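Local coordinates for putative hemin ABC transport system, membrane protein (Burkholderia cenocepacia J2315, PDB 5B57), which probably forms the membrane-spanning subunit of an ABC importer that carries heme into the bacterial cell, at residues Leu71-Tyr76 and Asp102-Arg107; Val109-Val114 and Leu340-Ala345; Thr230-Gly235 and Ala300-Ala305; Ala344-Ala349 and Ile358-Leu363. All coordinates share one frame; numbering follows the deposited sequence.

From the N terminus, contact 1 closes first, looping 25 mostly helical residues back so that the end of helix 54-72 meets helix 94-128. Further along that same helix, contact 2 opens and reaches across 225 residues to helix 327-352. Inside this loop nests contact 3, which brings the end of helix 223-234 to the end of helix 283-305. Contact 4 begins on Ala-344 and Ala-345, where contact 2 ends, and closes the short turn into helix 360-378. Further links are a salt bridge from Arg-107 (contact 1) to Asp-346 (contact 4), packing of Val-114 (contact 2) on contact 3, and probable backbone hydrogen bonds of Gly-235 and Leu-234 (contact 3) with Leu-360 and Gly-361 (contact 4).

Contact 1 (Leu71-Tyr76 and Asp102-Arg107); sequences LCVGAY and DIRAPR. With DMU (decyl-beta-D-maltopyranoside), chain E.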
loop_
_atom_site.group_PDB
_atom_site.type_symbol
_atom_site.label_atom_id
_atom_site.label_comp_id
_atom_site.label_asym_id
_atom_site.label_seq_id
_atom_site.Cartn_x
_atom_site.Cartn_y
_atom_site.Cartn_z
ATOM N N LEU A 71 -37.935 -20.121 4.690
ATOM C CA LEU A 71 -39.349 -19.744 4.626
ATOM C C LEU A 71 -40.143 -20.274 5.813
ATOM O O LEU A 71 -41.152 -19.672 6.196
ATOM C CB LEU A 71 -39.983 -20.254 3.339
ATOM C CG LEU A 71 -39.540 -19.588 2.050
ATOM C CD1 LEU A 71 -39.743 -20.545 0.897
ATOM C CD2 LEU A 71 -40.314 -18.299 1.829
ATOM N N CYS A 72 -39.705 -21.382 6.408
ATOM C CA CYS A 72 -40.429 -22.044 7.476
ATOM C C CYS A 72 -40.055 -21.583 8.876
ATOM O O CYS A 72 -40.791 -21.915 9.812
ATOM C CB CYS A 72 -40.203 -23.539 7.389
ATOM S SG CYS A 72 -40.551 -24.139 5.771
ATOM N N VAL A 73 -38.952 -20.842 9.047
ATOM C CA VAL A 73 -38.494 -20.495 10.386
ATOM C C VAL A 73 -38.534 -18.986 10.672
ATOM O O VAL A 73 -37.873 -18.539 11.595
ATOM C CB VAL A 73 -37.083 -21.052 10.647
ATOM C CG1 VAL A 73 -37.122 -22.567 10.901
ATOM C CG2 VAL A 73 -36.185 -20.704 9.481
ATOM N N GLY A 74 -39.317 -18.189 9.949
ATOM C CA GLY A 74 -39.429 -16.790 10.354
ATOM C C GLY A 74 -40.300 -16.571 11.583
ATOM O O GLY A 74 -40.350 -17.428 12.467
ATOM N N ALA A 75 -41.030 -15.448 11.663
ATOM C CA ALA A 75 -41.942 -15.273 12.798
ATOM C C ALA A 75 -43.130 -16.237 12.755
ATOM O O ALA A 75 -43.710 -16.515 13.811
ATOM C CB ALA A 75 -42.445 -13.833 12.885
ATOM N N TYR A 76 -43.500 -16.738 11.562
ATOM C CA TYR A 76 -44.589 -17.707 11.337
ATOM C C TYR A 76 -43.969 -19.095 11.162
ATOM O O TYR A 76 -43.265 -19.336 10.175
ATOM C CB TYR A 76 -45.396 -17.298 10.094
ATOM C CG TYR A 76 -46.526 -18.222 9.641
ATOM C CD1 TYR A 76 -47.775 -18.160 10.237
ATOM C CD2 TYR A 76 -46.354 -19.129 8.585
ATOM C CE1 TYR A 76 -48.815 -18.994 9.827
ATOM C CE2 TYR A 76 -47.397 -19.973 8.168
ATOM C CZ TYR A 76 -48.624 -19.893 8.799
ATOM O OH TYR A 76 -49.679 -20.694 8.429
ATOM N N ASP A 102 -46.178 -13.512 0.677
ATOM C CA ASP A 102 -46.228 -12.054 0.758
ATOM C C ASP A 102 -45.325 -11.434 1.817
ATOM O O ASP A 102 -44.873 -10.312 1.625
ATOM C CB ASP A 102 -47.658 -11.574 1.025
ATOM C CG ASP A 102 -48.497 -11.580 -0.202
ATOM O OD1 ASP A 102 -47.918 -11.814 -1.288
ATOM O OD2 ASP A 102 -49.723 -11.339 -0.075
ATOM N N ILE A 103 -45.072 -12.118 2.926
ATOM C CA ILE A 103 -44.297 -11.570 4.021
ATOM C C ILE A 103 -42.938 -12.257 4.141
ATOM O O ILE A 103 -41.942 -11.618 4.463
ATOM C CB ILE A 103 -45.073 -11.670 5.352
ATOM C CG1 ILE A 103 -46.566 -11.401 5.145
ATOM C CG2 ILE A 103 -44.467 -10.756 6.390
ATOM C CD1 ILE A 103 -46.906 -9.985 4.713
ATOM N N ARG A 104 -42.889 -13.567 3.918
ATOM C CA ARG A 104 -41.611 -14.241 4.075
ATOM C C ARG A 104 -40.761 -14.151 2.807
ATOM O O ARG A 104 -39.636 -13.626 2.881
ATOM C CB ARG A 104 -41.804 -15.703 4.500
ATOM C CG ARG A 104 -40.897 -16.083 5.682
ATOM C CD ARG A 104 -39.519 -15.434 5.600
ATOM N NE ARG A 104 -38.470 -16.252 6.210
ATOM C CZ ARG A 104 -37.691 -15.850 7.210
ATOM N NH1 ARG A 104 -37.847 -14.637 7.719
ATOM N NH2 ARG A 104 -36.752 -16.651 7.697
ATOM N N ALA A 105 -41.263 -14.663 1.664
ATOM C CA ALA A 105 -40.585 -14.815 0.386
ATOM C C ALA A 105 -39.804 -13.560 0.002
ATOM O O ALA A 105 -38.587 -13.663 -0.201
ATOM C CB ALA A 105 -41.575 -15.210 -0.721
ATOM N N PRO A 106 -40.412 -12.368 -0.087
ATOM C CA PRO A 106 -39.613 -11.198 -0.497
ATOM C C PRO A 106 -38.402 -10.971 0.382
ATOM O O PRO A 106 -37.384 -10.461 -0.088
ATOM C CB PRO A 106 -40.604 -10.025 -0.393
ATOM C CG PRO A 106 -41.945 -10.648 -0.349
ATOM C CD PRO A 106 -41.740 -11.949 0.381
ATOM N N ARG A 107 -38.481 -11.353 1.652
ATOM C CA ARG A 107 -37.343 -11.183 2.528
ATOM C C ARG A 107 -36.282 -12.230 2.240
ATOM O O ARG A 107 -35.088 -11.917 2.197
ATOM C CB ARG A 107 -37.806 -11.244 3.977
ATOM C CG ARG A 107 -36.690 -11.250 4.955
ATOM C CD ARG A 107 -37.069 -10.568 6.232
ATOM N NE ARG A 107 -36.002 -10.743 7.201
ATOM C CZ ARG A 107 -36.032 -10.238 8.424
ATOM N NH1 ARG A 107 -37.083 -9.532 8.815
ATOM N NH2 ARG A 107 -35.020 -10.433 9.254
HETATM C C1 DMU E . -42.338 -9.673 -9.792
HETATM C C2 DMU E . -43.549 -9.434 -8.929
HETATM C C3 DMU E . -44.190 -10.773 -8.546
HETATM C C4 DMU E . -43.136 -11.738 -7.928
HETATM O O5 DMU E . -41.991 -11.847 -8.811
HETATM C C6 DMU E . -41.368 -10.562 -9.041
HETATM O O7 DMU E . -45.249 -10.542 -7.614
HETATM O O16 DMU E . -40.184 -10.720 -9.820
HETATM C C18 DMU E . -39.008 -10.568 -9.023
HETATM C C19 DMU E . -38.186 -11.840 -9.110
HETATM C C22 DMU E . -37.034 -11.812 -8.123
HETATM C C25 DMU E . -35.974 -12.846 -8.495
HETATM C C28 DMU E . -34.573 -12.231 -8.473
HETATM C C31 DMU E . -33.783 -12.580 -9.743
HETATM C C34 DMU E . -32.368 -13.062 -9.395
HETATM C C37 DMU E . -31.366 -12.721 -10.513
HETATM C C40 DMU E . -29.915 -12.748 -9.994
HETATM C C43 DMU E . -29.282 -14.112 -10.197
HETATM O O49 DMU E . -41.709 -8.423 -10.115
HETATM O O55 DMU E . -44.497 -8.607 -9.619
HETATM C C57 DMU E . -43.720 -13.138 -7.678
HETATM O O61 DMU E . -44.600 -13.098 -6.543
HETATM C C5 DMU E . -47.508 -9.920 -8.305
HETATM C C7 DMU E . -47.908 -9.087 -7.090
HETATM C C8 DMU E . -48.280 -9.978 -5.904
HETATM C C9 DMU E . -47.205 -11.015 -5.650
HETATM O O1 DMU E . -47.037 -11.825 -6.818
HETATM C C10 DMU E . -46.535 -11.067 -7.930
HETATM O O2 DMU E . -48.452 -9.168 -4.723
HETATM O O3 DMU E . -46.898 -9.061 -9.289
HETATM O O4 DMU E . -49.034 -8.266 -7.435
HETATM C C11 DMU E . -47.583 -11.894 -4.474
HETATM O O6 DMU E . -48.919 -11.560 -4.038
#
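Arg-104 and Leu-71 carry this contact, in which the end of helix 54-72 lies against helix 94-128. The close-packed part is the inner stem of the arginine: its CG rests 3.6 Å from Leu-71 O, and its CB lies 4.0 Å from Leu-71 CD2. The Leu-71 side chain starts out away from the other helix, but with CG beside its backbone N (chi1 -70°) the CD2 branch swings back and settles 3.8 Å from Ala-105 N. Bent at chi2 and chi3, the arginine chain brings its guanidinium to the loop after helix 54-72. Gly-74 CA sits over one face of the guanidinium, 3.6 Å above its plane and shifted toward the rim; lacking a side chain, Gly-74 lets the flat group lie directly on the backbone. NH2 is hydrogen-bonded to Ala-70 O, although Arg-104 was modelled in two conformers and this description holds for one. The looser side lies across helix 94-128, where Asp-102 has no part in the packing and instead takes a hydrogen bond at OD1 from O6 of the decylmaltoside headgroup, 2.9 Å away. Asp-102 and Arg-104 belong to a wider pi-type turn at 102-104, and the helix is kinked at Pro-106 and Arg-107. Such a surface contact between the end of one helix and the body of another, beside a bound detergent, fits the helical bundle of FecCD-family permeases.

Contact 2 (Val109-Val114 and Leu340-Ala345); sequences VLALLV and LLTLAA
The flat group in this contact is a backbone peptide, not a ring: the carbonyl of Ala-111 is met at its oxygen by Thr-342 CG2, 3.6 Å away, and the remaining touches are between aliphatic groups. This is a buried pairing of two predicted transmembrane helices in the FecCD permease fold, 94-128 and 327-352, running roughly opposite ways at 139° with the axes of the short segments 7.9 Å apart at their closest. The small Ala-111 stands at the middle of the approach; its CB lies 4.2 Å from Leu-343 CA and equally close to Leu-343 CD1. Thr-342 divides its two branches: OG1 turns back to a hydrogen bond with Gly-338 O in its own helix, leaving CG2, anti to the backbone N (chi1 -55°, measured to OG1), for the neighbour. Val-114 CG1 touches that methyl, the two side chains crossing at about a right angle. On the far flank, Leu-112 and Leu-343 also pack on helix 54-72, through Met-63 and Ser-67 for the first and Met-66 for the second. Leu-112 starts out away from the partner helix, yet its tip returns and meets the other leucine obliquely, CD2 of Leu-112 lying 3.9 Å from CD2 of Leu-343.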
loop_
_atom_site.group_PDB
_atom_site.type_symbol
_atom_site.label_atom_id
_atom_site.label_comp_id
_atom_site.label_asym_id
_atom_site.label_seq_id
_atom_site.Cartn_x
_atom_site.Cartn_y
_atom_site.Cartn_z
ATOM N N VAL A 109 -35.883 -13.819 -0.662
ATOM C CA VAL A 109 -35.336 -13.463 -1.973
ATOM C C VAL A 109 -34.404 -12.250 -1.871
ATOM O O VAL A 109 -33.347 -12.215 -2.506
ATOM C CB VAL A 109 -36.481 -13.258 -2.983
ATOM C CG1 VAL A 109 -36.239 -12.086 -3.859
ATOM C CG2 VAL A 109 -36.534 -14.426 -3.850
ATOM N N LEU A 110 -34.751 -11.256 -1.049
ATOM C CA LEU A 110 -33.875 -10.100 -0.912
ATOM C C LEU A 110 -32.527 -10.509 -0.337
ATOM O O LEU A 110 -31.483 -10.055 -0.816
ATOM C CB LEU A 110 -34.532 -9.013 -0.045
ATOM C CG LEU A 110 -33.782 -7.671 0.060
ATOM C CD1 LEU A 110 -33.744 -6.950 -1.263
ATOM C CD2 LEU A 110 -34.387 -6.768 1.081
ATOM N N ALA A 111 -32.523 -11.393 0.666
ATOM C CA ALA A 111 -31.252 -11.876 1.201
ATOM C C ALA A 111 -30.400 -12.566 0.127
ATOM O O ALA A 111 -29.184 -12.402 0.122
ATOM C CB ALA A 111 -31.479 -12.810 2.383
ATOM N N LEU A 112 -31.007 -13.321 -0.798
ATOM C CA LEU A 112 -30.223 -13.910 -1.885
ATOM C C LEU A 112 -29.682 -12.846 -2.835
ATOM O O LEU A 112 -28.522 -12.925 -3.251
ATOM C CB LEU A 112 -31.051 -14.925 -2.676
ATOM C CG LEU A 112 -31.459 -16.169 -1.912
ATOM C CD1 LEU A 112 -32.340 -17.014 -2.774
ATOM C CD2 LEU A 112 -30.231 -16.928 -1.470
ATOM N N LEU A 113 -30.503 -11.851 -3.204
ATOM C CA LEU A 113 -30.037 -10.761 -4.065
ATOM C C LEU A 113 -28.922 -9.946 -3.420
ATOM O O LEU A 113 -27.985 -9.534 -4.116
ATOM C CB LEU A 113 -31.191 -9.833 -4.423
ATOM C CG LEU A 113 -32.219 -10.288 -5.445
ATOM C CD1 LEU A 113 -33.114 -9.094 -5.743
ATOM C CD2 LEU A 113 -31.526 -10.810 -6.697
ATOM N N VAL A 114 -29.003 -9.705 -2.106
ATOM C CA VAL A 114 -27.970 -8.935 -1.422
ATOM C C VAL A 114 -26.668 -9.731 -1.350
ATOM O O VAL A 114 -25.602 -9.261 -1.763
ATOM C CB VAL A 114 -28.456 -8.508 -0.021
ATOM C CG1 VAL A 114 -27.313 -8.226 0.872
ATOM C CG2 VAL A 114 -29.292 -7.262 -0.114
ATOM N N LEU A 340 -25.347 -17.473 0.360
ATOM C CA LEU A 340 -25.411 -18.412 1.474
ATOM C C LEU A 340 -25.105 -17.729 2.812
ATOM O O LEU A 340 -25.804 -17.947 3.806
ATOM C CB LEU A 340 -24.474 -19.598 1.235
ATOM C CG LEU A 340 -24.601 -20.634 2.348
ATOM C CD1 LEU A 340 -26.043 -21.154 2.475
ATOM C CD2 LEU A 340 -23.653 -21.769 2.093
ATOM N N LEU A 341 -24.088 -16.875 2.857
ATOM C CA LEU A 341 -23.735 -16.247 4.129
ATOM C C LEU A 341 -24.777 -15.205 4.572
ATOM O O LEU A 341 -25.134 -15.139 5.752
ATOM C CB LEU A 341 -22.332 -15.626 4.031
ATOM C CG LEU A 341 -21.159 -16.610 3.924
ATOM C CD1 LEU A 341 -19.955 -15.914 3.329
ATOM C CD2 LEU A 341 -20.801 -17.209 5.276
ATOM N N THR A 342 -25.261 -14.364 3.651
ATOM C CA THR A 342 -26.235 -13.329 4.013
ATOM C C THR A 342 -27.501 -13.940 4.589
ATOM O O THR A 342 -28.035 -13.483 5.606
ATOM C CB THR A 342 -26.596 -12.509 2.783
ATOM O OG1 THR A 342 -25.403 -11.988 2.203
ATOM C CG2 THR A 342 -27.532 -11.386 3.149
ATOM N N LEU A 343 -28.017 -14.948 3.899
ATOM C CA LEU A 343 -29.194 -15.664 4.359
ATOM C C LEU A 343 -28.957 -16.304 5.730
ATOM O O LEU A 343 -29.791 -16.198 6.633
ATOM C CB LEU A 343 -29.532 -16.690 3.289
ATOM C CG LEU A 343 -30.692 -17.643 3.348
ATOM C CD1 LEU A 343 -31.994 -16.876 3.309
ATOM C CD2 LEU A 343 -30.497 -18.480 2.111
ATOM N N ALA A 344 -27.810 -16.967 5.906
ATOM C CA ALA A 344 -27.447 -17.475 7.225
ATOM C C ALA A 344 -27.465 -16.362 8.270
ATOM O O ALA A 344 -27.882 -16.588 9.423
ATOM C CB ALA A 344 -26.072 -18.141 7.165
ATOM N N ALA A 345 -27.040 -15.151 7.874
ATOM C CA ALA A 345 -27.035 -14.002 8.778
ATOM C C ALA A 345 -28.439 -13.488 9.080
ATOM O O ALA A 345 -28.684 -13.030 10.208
ATOM C CB ALA A 345 -26.195 -12.873 8.208
#

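Contact 3 (Thr230-Gly235 and Ala300-Ala305); sequences TFWSLG and ALVSCA
Helix 223-234 ends at Gly-235, whose positive phi turns the chain out of the helix, and there its CA comes close to the carbonyl that ends helix 283-305; the short helical segments run at 134° to each other, with axes 9.7 Å apart at their closest. That meeting is a CA-H...O contact, Gly-235 CA to Ala-305 O, 3.2 Å, with an angle of 138° at the hydrogen. One turn back from the glycine, Trp-232 bridges the wider gap. With CG anti to the backbone N (chi1 -177°), the indole reaches out to the other helix, bringing CZ2 within 3.6 Å of Val-302 O by an oblique approach. The same CZ2 packs on a methyl of the valine, CG1 of Val-302. Ser-303 O lies at the indole edge near the ring plane, 4.0 Å from NE1, a proximity too long to count as a hydrogen bond. Trp-232 was modelled in two conformers, and these touches belong to one of them. Each helix end is also held from within: Ser-233 OG donates to Thr-230 O, tilted out of the carbonyl plane, while Leu-301 O accepts from both Cys-304 N and Ala-305 N. Around the contact there are helices and no strands. Trp-232 and Val-302 both pack on helix 141-154, Ser-303 OG is hydrogen-bonded to Gly-299 O and Pro-170 O, and Thr-230 and Leu-234 touch Leu-226 and Gly-215 of the second subunit.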
loop_
_atom_site.group_PDB
_atom_site.type_symbol
_atom_site.label_atom_id
_atom_site.label_comp_id
_atom_site.label_asym_id
_atom_site.label_seq_id
_atom_site.Cartn_x
_atom_site.Cartn_y
_atom_site.Cartn_z
ATOM N N THR A 230 -31.384 5.786 11.460
ATOM C CA THR A 230 -30.572 4.784 12.144
ATOM C C THR A 230 -31.020 3.376 11.775
ATOM O O THR A 230 -30.178 2.488 11.621
ATOM C CB THR A 230 -30.576 4.974 13.663
ATOM O OG1 THR A 230 -31.742 4.368 14.208
ATOM C CG2 THR A 230 -30.567 6.425 14.038
ATOM N N PHE A 231 -32.325 3.140 11.614
ATOM C CA PHE A 231 -32.755 1.798 11.215
ATOM C C PHE A 231 -32.207 1.436 9.840
ATOM O O PHE A 231 -31.620 0.360 9.651
ATOM C CB PHE A 231 -34.280 1.688 11.229
ATOM C CG PHE A 231 -34.808 0.666 10.259
ATOM C CD1 PHE A 231 -34.862 -0.687 10.624
ATOM C CD2 PHE A 231 -35.221 1.049 8.969
ATOM C CE1 PHE A 231 -35.331 -1.631 9.737
ATOM C CE2 PHE A 231 -35.675 0.103 8.064
ATOM C CZ PHE A 231 -35.738 -1.252 8.452
ATOM N N TRP A 232 -32.413 2.322 8.858
ATOM C CA TRP A 232 -31.876 2.108 7.516
ATOM C C TRP A 232 -30.361 1.958 7.549
ATOM O O TRP A 232 -29.797 1.183 6.778
ATOM C CB TRP A 232 -32.301 3.273 6.620
ATOM C CG TRP A 232 -31.905 3.186 5.179
ATOM C CD1 TRP A 232 -32.650 2.677 4.148
ATOM C CD2 TRP A 232 -30.687 3.668 4.584
ATOM N NE1 TRP A 232 -31.961 2.797 2.947
ATOM C CE2 TRP A 232 -30.758 3.400 3.198
ATOM C CE3 TRP A 232 -29.546 4.290 5.091
ATOM C CZ2 TRP A 232 -29.753 3.726 2.341
ATOM C CZ3 TRP A 232 -28.564 4.607 4.237
ATOM C CH2 TRP A 232 -28.661 4.320 2.876
ATOM N N SER A 233 -29.690 2.670 8.456
ATOM C CA SER A 233 -28.233 2.645 8.543
ATOM C C SER A 233 -27.693 1.436 9.297
ATOM O O SER A 233 -26.481 1.187 9.254
ATOM C CB SER A 233 -27.706 3.922 9.209
ATOM O OG SER A 233 -27.680 3.818 10.630
ATOM N N LEU A 234 -28.534 0.691 9.991
ATOM C CA LEU A 234 -28.080 -0.563 10.553
ATOM C C LEU A 234 -28.291 -1.729 9.583
ATOM O O LEU A 234 -27.812 -2.843 9.846
ATOM C CB LEU A 234 -28.780 -0.809 11.893
ATOM C CG LEU A 234 -28.573 0.222 13.011
ATOM C CD1 LEU A 234 -29.414 -0.068 14.260
ATOM C CD2 LEU A 234 -27.105 0.378 13.385
ATOM N N GLY A 235 -28.951 -1.494 8.439
ATOM C CA GLY A 235 -29.221 -2.579 7.502
ATOM C C GLY A 235 -30.337 -3.530 7.915
ATOM O O GLY A 235 -30.299 -4.127 8.997
ATOM N N ALA A 300 -28.591 -0.543 -6.378
ATOM C CA ALA A 300 -29.889 -1.173 -6.219
ATOM C C ALA A 300 -30.046 -1.798 -4.843
ATOM O O ALA A 300 -31.139 -1.755 -4.274
ATOM C CB ALA A 300 -30.089 -2.227 -7.302
ATOM N N LEU A 301 -28.977 -2.363 -4.282
ATOM C CA LEU A 301 -29.120 -3.177 -3.072
ATOM C C LEU A 301 -29.163 -2.328 -1.813
ATOM O O LEU A 301 -30.023 -2.529 -0.948
ATOM C CB LEU A 301 -27.978 -4.177 -2.980
ATOM C CG LEU A 301 -28.172 -5.269 -4.011
ATOM C CD1 LEU A 301 -26.912 -6.128 -4.183
ATOM C CD2 LEU A 301 -29.367 -6.080 -3.561
ATOM N N VAL A 302 -28.213 -1.405 -1.677
ATOM C CA VAL A 302 -28.233 -0.474 -0.560
ATOM C C VAL A 302 -29.557 0.263 -0.526
ATOM O O VAL A 302 -30.016 0.654 0.546
ATOM C CB VAL A 302 -27.038 0.489 -0.668
ATOM C CG1 VAL A 302 -26.831 1.236 0.627
ATOM C CG2 VAL A 302 -25.806 -0.289 -0.982
ATOM N N SER A 303 -30.213 0.421 -1.686
ATOM C CA SER A 303 -31.448 1.199 -1.772
ATOM C C SER A 303 -32.560 0.597 -0.947
ATOM O O SER A 303 -33.449 1.323 -0.478
ATOM C CB SER A 303 -31.926 1.305 -3.217
ATOM O OG SER A 303 -31.234 2.344 -3.891
ATOM N N CYS A 304 -32.549 -0.711 -0.760
ATOM C CA CYS A 304 -33.648 -1.331 -0.063
ATOM C C CYS A 304 -33.196 -2.266 1.038
ATOM O O CYS A 304 -34.042 -2.915 1.664
ATOM C CB CYS A 304 -34.526 -2.075 -1.056
ATOM S SG CYS A 304 -33.563 -3.270 -1.931
ATOM N N ALA A 305 -31.896 -2.346 1.307
ATOM C CA ALA A 305 -31.395 -3.096 2.446
ATOM C C ALA A 305 -30.672 -2.250 3.476
ATOM O O ALA A 305 -30.568 -2.680 4.631
ATOM C CB ALA A 305 -30.433 -4.203 1.989
#

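Contact 4 (Ala344-Ala349 and Ile358-Leu363); sequences AADLAA and IPLGVL
Leu-360 lays its CD1 methyl over the peptide joining Ala-345 to Asp-346, 3.7 Å from Asp-346 N. Its CG lies anti to the backbone N (chi1 -169°), which carries the tip of a side chain that does not start out facing helix 327-352 over to it. The same methyl packs 3.8 Å from Ala-345 CB, and the Leu-360 side chain crosses that of Asp-346 at about a right angle. One turn along helix 360-378, Leu-363 points at the same alanine-rich face. Its CG lies 3.7 Å from Ala-345 O, and its two methyls part, CD1 going to Ala-348 CB at 4.0 Å and CD2 to Ala-349 CB at 4.2 Å. Near the turn between the helices, Ala-349 CB is 3.3 Å from Ile-358 O and packs on Ile-358 CB. Three alanine methyls thus form a shallow surface on which the larger branched side chains rest. Asp-346 stands beside this apolar patch, buried, with both carboxylate oxygens bonded; OD2 forms a salt bridge with Arg-107, which probably favours the charged form of the acid. Leu-360 and Gly-361 are tied by backbone hydrogen bonds to Gly-235 and Leu-234, and Pro-359 packs on Phe-219 of the second subunit. Pro-359 occupies the N-cap position of helix 360-378. The whole is a helical hairpin joining the last two predicted transmembrane helices of the FecCD permease fold.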
loop_
_atom_site.group_PDB
_atom_site.type_symbol
_atom_site.label_atom_id
_atom_site.label_comp_id
_atom_site.label_asym_id
_atom_site.label_seq_id
_atom_site.Cartn_x
_atom_site.Cartn_y
_atom_site.Cartn_z
ATOM N N ALA A 344 -27.810 -16.967 5.906
ATOM C CA ALA A 344 -27.447 -17.475 7.225
ATOM C C ALA A 344 -27.465 -16.362 8.270
ATOM O O ALA A 344 -27.882 -16.588 9.423
ATOM C CB ALA A 344 -26.072 -18.141 7.165
ATOM N N ALA A 345 -27.040 -15.151 7.874
ATOM C CA ALA A 345 -27.035 -14.002 8.778
ATOM C C ALA A 345 -28.439 -13.488 9.080
ATOM O O ALA A 345 -28.684 -13.030 10.208
ATOM C CB ALA A 345 -26.195 -12.873 8.208
ATOM N N ASP A 346 -29.366 -13.519 8.094
ATOM C CA ASP A 346 -30.710 -12.991 8.343
ATOM C C ASP A 346 -31.579 -14.011 9.042
ATOM O O ASP A 346 -32.396 -13.652 9.901
ATOM C CB ASP A 346 -31.390 -12.535 7.055
ATOM C CG ASP A 346 -32.666 -11.708 7.320
ATOM O OD1 ASP A 346 -32.549 -10.595 7.884
ATOM O OD2 ASP A 346 -33.779 -12.158 6.950
ATOM N N LEU A 347 -31.413 -15.284 8.686
ATOM C CA LEU A 347 -31.955 -16.345 9.511
ATOM C C LEU A 347 -31.456 -16.238 10.945
ATOM O O LEU A 347 -32.202 -16.543 11.880
ATOM C CB LEU A 347 -31.586 -17.678 8.905
ATOM C CG LEU A 347 -32.738 -18.647 8.902
ATOM C CD1 LEU A 347 -32.663 -19.325 7.575
ATOM C CD2 LEU A 347 -32.531 -19.618 10.042
ATOM N N ALA A 348 -30.207 -15.812 11.147
ATOM C CA ALA A 348 -29.726 -15.629 12.511
ATOM C C ALA A 348 -30.428 -14.467 13.227
ATOM O O ALA A 348 -30.764 -14.584 14.409
ATOM C CB ALA A 348 -28.218 -15.440 12.522
ATOM N N ALA A 349 -30.654 -13.338 12.550
ATOM C CA ALA A 349 -31.251 -12.190 13.243
ATOM C C ALA A 349 -32.692 -12.489 13.657
ATOM O O ALA A 349 -33.093 -12.261 14.804
ATOM C CB ALA A 349 -31.209 -10.952 12.346
ATOM N N ILE A 358 -33.141 -8.243 14.746
ATOM C CA ILE A 358 -31.839 -7.590 14.952
ATOM C C ILE A 358 -31.347 -7.020 13.630
ATOM O O ILE A 358 -31.458 -7.704 12.594
ATOM C CB ILE A 358 -30.857 -8.577 15.547
ATOM C CG1 ILE A 358 -31.344 -9.077 16.907
ATOM C CG2 ILE A 358 -29.467 -7.976 15.624
ATOM C CD1 ILE A 358 -30.444 -10.118 17.460
ATOM N N PRO A 359 -30.792 -5.819 13.609
ATOM C CA PRO A 359 -30.275 -5.286 12.358
ATOM C C PRO A 359 -29.301 -6.249 11.702
ATOM O O PRO A 359 -28.467 -6.876 12.355
ATOM C CB PRO A 359 -29.582 -3.991 12.797
ATOM C CG PRO A 359 -30.435 -3.535 13.971
ATOM C CD PRO A 359 -30.810 -4.806 14.685
ATOM N N LEU A 360 -29.426 -6.380 10.378
ATOM C CA LEU A 360 -28.576 -7.313 9.654
ATOM C C LEU A 360 -27.115 -6.872 9.674
ATOM O O LEU A 360 -26.207 -7.712 9.777
ATOM C CB LEU A 360 -29.065 -7.441 8.214
ATOM C CG LEU A 360 -28.423 -8.587 7.439
ATOM C CD1 LEU A 360 -28.602 -9.913 8.179
ATOM C CD2 LEU A 360 -29.012 -8.614 6.052
ATOM N N GLY A 361 -26.858 -5.563 9.557
ATOM C CA GLY A 361 -25.486 -5.105 9.617
ATOM C C GLY A 361 -24.777 -5.586 10.864
ATOM O O GLY A 361 -23.574 -5.855 10.834
ATOM N N VAL A 362 -25.512 -5.719 11.972
ATOM C CA VAL A 362 -24.900 -6.177 13.213
ATOM C C VAL A 362 -24.427 -7.609 13.057
ATOM O O VAL A 362 -23.313 -7.952 13.472
ATOM C CB VAL A 362 -25.868 -6.013 14.405
ATOM C CG1 VAL A 362 -25.683 -7.143 15.380
ATOM C CG2 VAL A 362 -25.619 -4.687 15.130
ATOM N N LEU A 363 -25.239 -8.454 12.409
ATOM C CA LEU A 363 -24.870 -9.856 12.223
ATOM C C LEU A 363 -23.753 -10.017 11.189
ATOM O O LEU A 363 -22.829 -10.815 11.386
ATOM C CB LEU A 363 -26.102 -10.669 11.832
ATOM C CG LEU A 363 -26.830 -11.431 12.947
ATOM C CD1 LEU A 363 -25.888 -12.411 13.551
ATOM C CD2 LEU A 363 -27.368 -10.532 14.034
#